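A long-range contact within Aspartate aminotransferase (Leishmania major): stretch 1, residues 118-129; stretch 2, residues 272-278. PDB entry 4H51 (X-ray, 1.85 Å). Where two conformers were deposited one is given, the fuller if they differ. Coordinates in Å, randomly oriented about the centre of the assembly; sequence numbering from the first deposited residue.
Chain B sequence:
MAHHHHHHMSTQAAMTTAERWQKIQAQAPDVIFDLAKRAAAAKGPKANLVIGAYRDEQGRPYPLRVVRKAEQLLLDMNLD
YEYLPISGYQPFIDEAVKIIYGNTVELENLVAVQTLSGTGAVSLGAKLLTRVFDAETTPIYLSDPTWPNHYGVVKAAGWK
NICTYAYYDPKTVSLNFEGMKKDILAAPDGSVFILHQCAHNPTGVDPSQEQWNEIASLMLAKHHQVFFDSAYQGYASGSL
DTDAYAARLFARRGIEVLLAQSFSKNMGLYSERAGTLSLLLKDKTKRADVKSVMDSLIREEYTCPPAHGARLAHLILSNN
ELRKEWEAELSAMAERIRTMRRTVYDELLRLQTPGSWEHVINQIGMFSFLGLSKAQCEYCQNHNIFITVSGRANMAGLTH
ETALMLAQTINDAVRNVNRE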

ATOM      1  N   GLY B 118      -3.623   1.396   9.056  1.00 10.31           N
ATOM      2  CA  GLY B 118      -4.982   1.036   9.430  1.00 10.57           C
ATOM      3  C   GLY B 118      -5.942   1.105   8.280  1.00 10.12           C
ATOM      4  O   GLY B 118      -6.867   0.324   8.203  1.00 10.97           O
ATOM      5  N   THR B 119      -5.756   2.063   7.379  1.00  9.95           N
ATOM      6  CA  THR B 119      -6.639   2.158   6.233  1.00  9.62           C
ATOM      7  C   THR B 119      -6.474   0.875   5.429  1.00  9.60           C
ATOM      8  O   THR B 119      -7.454   0.258   5.058  1.00  9.30           O
ATOM      9  CB  THR B 119      -6.357   3.367   5.311  1.00  9.94           C
ATOM     10  OG1 THR B 119      -6.372   4.614   6.041  1.00  9.75           O
ATOM     11  CG2 THR B 119      -7.353   3.389   4.128  1.00  9.59           C
ATOM     12  N   GLY B 120      -5.231   0.492   5.156  1.00  9.37           N
ATOM     13  CA  GLY B 120      -4.934  -0.738   4.415  1.00  9.49           C
ATOM     14  C   GLY B 120      -5.563  -1.950   5.070  1.00  9.48           C
ATOM     15  O   GLY B 120      -6.067  -2.868   4.395  1.00  9.86           O
ATOM     16  N   ALA B 121      -5.510  -2.004   6.402  1.00  8.72           N
ATOM     17  CA  ALA B 121      -6.104  -3.129   7.122  1.00  8.78           C
ATOM     18  C   ALA B 121      -7.631  -3.154   7.033  1.00  8.97           C
ATOM     19  O   ALA B 121      -8.231  -4.238   6.954  1.00  9.37           O
ATOM     20  CB  ALA B 121      -5.628  -3.096   8.604  1.00  8.32           C
ATOM     21  N   VAL B 122      -8.261  -1.975   7.059  1.00  8.71           N
ATOM     22  CA  VAL B 122      -9.731  -1.910   6.944  1.00  8.89           C
ATOM     23  C   VAL B 122     -10.105  -2.368   5.539  1.00  9.21           C
ATOM     24  O   VAL B 122     -10.979  -3.193   5.404  1.00  9.00           O
ATOM     25  CB  VAL B 122     -10.315  -0.532   7.258  1.00  8.87           C
ATOM     26  CG1 VAL B 122     -11.845  -0.474   6.959  1.00  9.27           C
ATOM     27  CG2 VAL B 122     -10.039  -0.203   8.721  1.00  8.80           C
ATOM     28  N   SER B 123      -9.419  -1.850   4.506  1.00  9.16           N
ATOM     29  CA  SER B 123      -9.707  -2.268   3.145  0.60  9.34           C
ATOM     30  C   SER B 123      -9.496  -3.759   2.941  1.00  9.77           C
ATOM     31  O   SER B 123     -10.366  -4.466   2.370  1.00  9.33           O
ATOM     32  CB  SER B 123      -8.827  -1.474   2.169  0.60  9.47           C
ATOM     33  OG  SER B 123      -9.083  -1.855   0.844  0.60  9.66           O
ATOM     34  N   LEU B 124      -8.319  -4.250   3.368  1.00  9.70           N
ATOM     35  CA  LEU B 124      -8.011  -5.670   3.236  1.00 10.22           C
ATOM     36  C   LEU B 124      -9.024  -6.568   3.995  1.00 10.17           C
ATOM     37  O   LEU B 124      -9.433  -7.623   3.487  1.00 10.23           O
ATOM     38  CB  LEU B 124      -6.584  -5.998   3.700  1.00 10.06           C
ATOM     39  CG  LEU B 124      -6.130  -7.453   3.563  1.00 10.43           C
ATOM     40  CD1 LEU B 124      -6.144  -7.916   2.120  1.00 11.16           C
ATOM     41  CD2 LEU B 124      -4.680  -7.645   4.043  1.00 10.13           C
ATOM     42  N   GLY B 125      -9.348  -6.186   5.215  1.00 10.35           N
ATOM     43  CA  GLY B 125     -10.321  -6.908   6.030  1.00 10.82           C
ATOM     44  C   GLY B 125     -11.687  -6.907   5.361  1.00 11.09           C
ATOM     45  O   GLY B 125     -12.357  -7.928   5.317  1.00 12.64           O
ATOM     46  N   ALA B 126     -12.096  -5.771   4.839  1.00 11.25           N
ATOM     47  CA  ALA B 126     -13.390  -5.660   4.170  1.00 11.81           C
ATOM     48  C   ALA B 126     -13.433  -6.580   2.963  1.00 12.38           C
ATOM     49  O   ALA B 126     -14.458  -7.231   2.753  1.00 11.88           O
ATOM     50  CB  ALA B 126     -13.710  -4.226   3.765  1.00 11.18           C
ATOM     51  N   LYS B 127     -12.321  -6.667   2.211  1.00 12.62           N
ATOM     52  CA  LYS B 127     -12.229  -7.617   1.094  1.00 14.05           C
ATOM     53  C   LYS B 127     -12.205  -9.053   1.545  1.00 13.33           C
ATOM     54  O   LYS B 127     -12.886  -9.907   0.993  1.00 13.72           O
ATOM     55  CB  LYS B 127     -10.988  -7.313   0.218  1.00 16.03           C
ATOM     56  CG  LYS B 127     -11.110  -5.976  -0.497  1.00 18.92           C
ATOM     57  CD  LYS B 127      -9.947  -5.625  -1.428  1.00 21.64           C
ATOM     58  CE  LYS B 127      -9.773  -4.106  -1.474  1.00 24.39           C
ATOM     59  NZ  LYS B 127      -9.001  -3.567  -2.641  1.00 28.04           N
ATOM     60  N   LEU B 128     -11.424  -9.355   2.566  1.00 12.72           N
ATOM     61  CA  LEU B 128     -11.390 -10.731   3.073  1.00 12.99           C
ATOM     62  C   LEU B 128     -12.806 -11.245   3.452  1.00 13.13           C
ATOM     63  O   LEU B 128     -13.161 -12.410   3.227  1.00 13.46           O
ATOM     64  CB  LEU B 128     -10.468 -10.806   4.293  1.00 12.66           C
ATOM     65  CG  LEU B 128     -10.366 -12.140   5.049  1.00 13.22           C
ATOM     66  CD1 LEU B 128      -9.755 -13.249   4.187  1.00 13.02           C
ATOM     67  CD2 LEU B 128      -9.524 -11.942   6.305  1.00 13.06           C
ATOM     68  N   LEU B 129     -13.583 -10.363   4.055  1.00 12.99           N
ATOM     69  CA  LEU B 129     -14.918 -10.710   4.585  1.00 13.51           C
ATOM     70  C   LEU B 129     -15.887 -11.044   3.446  1.00 13.99           C
ATOM     71  O   LEU B 129     -16.841 -11.789   3.657  1.00 15.77           O
ATOM     72  CB  LEU B 129     -15.452  -9.573   5.446  1.00 12.61           C
ATOM     73  CG  LEU B 129     -14.832  -9.518   6.848  1.00 12.01           C
ATOM     74  CD1 LEU B 129     -15.183  -8.260   7.593  1.00 11.75           C
ATOM     75  CD2 LEU B 129     -15.122 -10.711   7.734  1.00 12.36           C
ATOM     76  N   GLU B 272       4.732   6.456   7.171  1.00 10.74           N
ATOM     77  CA  GLU B 272       5.360   5.170   6.850  1.00 11.69           C
ATOM     78  C   GLU B 272       4.381   3.981   6.741  1.00 11.44           C
ATOM     79  O   GLU B 272       4.767   2.884   6.299  1.00 11.97           O
ATOM     80  CB  GLU B 272       6.460   4.863   7.850  1.00 13.40           C
ATOM     81  CG  GLU B 272       7.562   5.937   7.885  1.00 15.53           C
ATOM     82  CD  GLU B 272       8.026   6.399   6.501  1.00 17.43           C
ATOM     83  OE1 GLU B 272       8.307   5.567   5.567  1.00 20.90           O
ATOM     84  OE2 GLU B 272       8.100   7.631   6.306  1.00 19.35           O
ATOM     85  N   ARG B 273       3.129   4.207   7.115  1.00 11.02           N
ATOM     86  CA  ARG B 273       2.037   3.313   6.797  1.00 10.66           C
ATOM     87  C   ARG B 273       2.231   1.911   7.380  1.00 11.11           C
ATOM     88  O   ARG B 273       2.213   0.914   6.652  1.00 12.10           O
ATOM     89  CB  ARG B 273       1.814   3.215   5.284  1.00 10.81           C
ATOM     90  CG  ARG B 273       2.036   4.503   4.467  1.00 10.52           C
ATOM     91  CD  ARG B 273       1.195   5.677   4.886  1.00 10.27           C
ATOM     92  NE  ARG B 273      -0.254   5.411   4.767  1.00 10.12           N
ATOM     93  CZ  ARG B 273      -1.154   5.507   5.731  1.00  9.59           C
ATOM     94  NH1 ARG B 273      -0.790   5.883   6.966  1.00  9.92           N
ATOM     95  NH2 ARG B 273      -2.423   5.185   5.474  1.00  9.45           N
ATOM     96  N   ALA B 274       2.358   1.840   8.698  1.00 11.14           N
ATOM     97  CA  ALA B 274       2.614   0.556   9.394  1.00 10.75           C
ATOM     98  C   ALA B 274       1.349   0.135  10.127  1.00 10.72           C
ATOM     99  O   ALA B 274       0.868   0.844  11.029  1.00 10.57           O
ATOM    100  CB  ALA B 274       3.775   0.686  10.377  1.00 10.95           C
ATOM    101  N   GLY B 275       0.830  -1.027   9.760  1.00 10.07           N
ATOM    102  CA  GLY B 275      -0.413  -1.547  10.347  1.00  9.86           C
ATOM    103  C   GLY B 275      -0.447  -3.060  10.291  1.00  9.52           C
ATOM    104  O   GLY B 275       0.405  -3.687   9.653  1.00  8.79           O
ATOM    105  N   THR B 276      -1.459  -3.647  10.932  1.00  9.23           N
ATOM    106  CA  THR B 276      -1.744  -5.048  10.747  1.00  9.22           C
ATOM    107  C   THR B 276      -3.231  -5.327  10.612  1.00  9.16           C
ATOM    108  O   THR B 276      -4.097  -4.568  11.080  1.00  8.73           O
ATOM    109  CB  THR B 276      -1.238  -5.942  11.918  1.00  9.67           C
ATOM    110  OG1 THR B 276      -2.011  -5.713  13.110  1.00  9.79           O
ATOM    111  CG2 THR B 276       0.279  -5.708  12.228  1.00  9.97           C
ATOM    112  N   LEU B 277      -3.524  -6.495  10.031  1.00  9.43           N
ATOM    113  CA  LEU B 277      -4.877  -7.068  10.063  1.00  9.43           C
ATOM    114  C   LEU B 277      -4.763  -8.434  10.692  1.00  9.79           C
ATOM    115  O   LEU B 277      -3.894  -9.235  10.310  1.00  9.92           O
ATOM    116  CB  LEU B 277      -5.468  -7.213   8.629  1.00  9.65           C
ATOM    117  CG  LEU B 277      -6.825  -7.934   8.571  1.00  9.56           C
ATOM    118  CD1 LEU B 277      -7.994  -7.067   9.079  1.00  9.14           C
ATOM    119  CD2 LEU B 277      -7.063  -8.340   7.117  1.00  9.86           C
ATOM    120  N   SER B 278      -5.633  -8.719  11.660  1.00  9.83           N
ATOM    121  CA  SER B 278      -5.569  -9.947  12.400  1.00 10.13           C
ATOM    122  C   SER B 278      -6.996 -10.526  12.636  1.00 10.54           C
ATOM    123  O   SER B 278      -7.972  -9.786  12.750  1.00 10.25           O
ATOM    124  CB  SER B 278      -4.806  -9.753  13.704  1.00 10.01           C
ATOM    125  OG  SER B 278      -5.507  -8.958  14.598  1.00  9.92           O
TER

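What holds the centre of this contact together? Leu 277 is at its heart, with 95 Å² covered by the helix, the largest share of any residue here. The CA-to-CB bond of Leu 277 points toward the helix, and with chi1 t and chi2 p CD2 of Leu 277 lies 3.8 Å from CG of Leu 124 and 4.4 Å from CD2 of Leu 128. Ala 121 packs at the base of the same side chain, its CB 4.1 Å from CB of Leu 277. The leucine thus meets residues from successive turns of the helix.

How does the strand come so close to the helix? The two axes approach to 6.9 Å and run in nearly the same direction, 26° apart, and small residues line part of the interface. Gly 125 leaves its backbone open, so that its N sits 3.7 Å from CD2 of Leu 277; a CB there would fall 3.0 Å from CD1 of Leu 277. Gly 275 is similar on the strand, where a CB would lie 3.1 Å from N of Gly 118.

Does the backbone take part as well? It does, through van der Waals packing: CB of Ala 121 rests 3.3 Å from O of Thr 276, and O of Ala 121 lies 3.5 Å from CD1 of Leu 277. That same carbonyl of Ala 121 accepts the helical hydrogen bond from N of Gly 125 at 2.8 Å. Thr 276 itself turns its CA-to-CB bond away from the helix.

What happens at the polar edge? The CA-to-CB bond of Arg 273 points sideways, but the end of its side chain comes nearer, bringing NH2 to 4.0 Å from OG1 of Thr 119, which lies at the edge of the guanidinium near its plane. No hydrogen bond joins the two stretches; both of these atoms are hydrogen-bonded elsewhere in the structure.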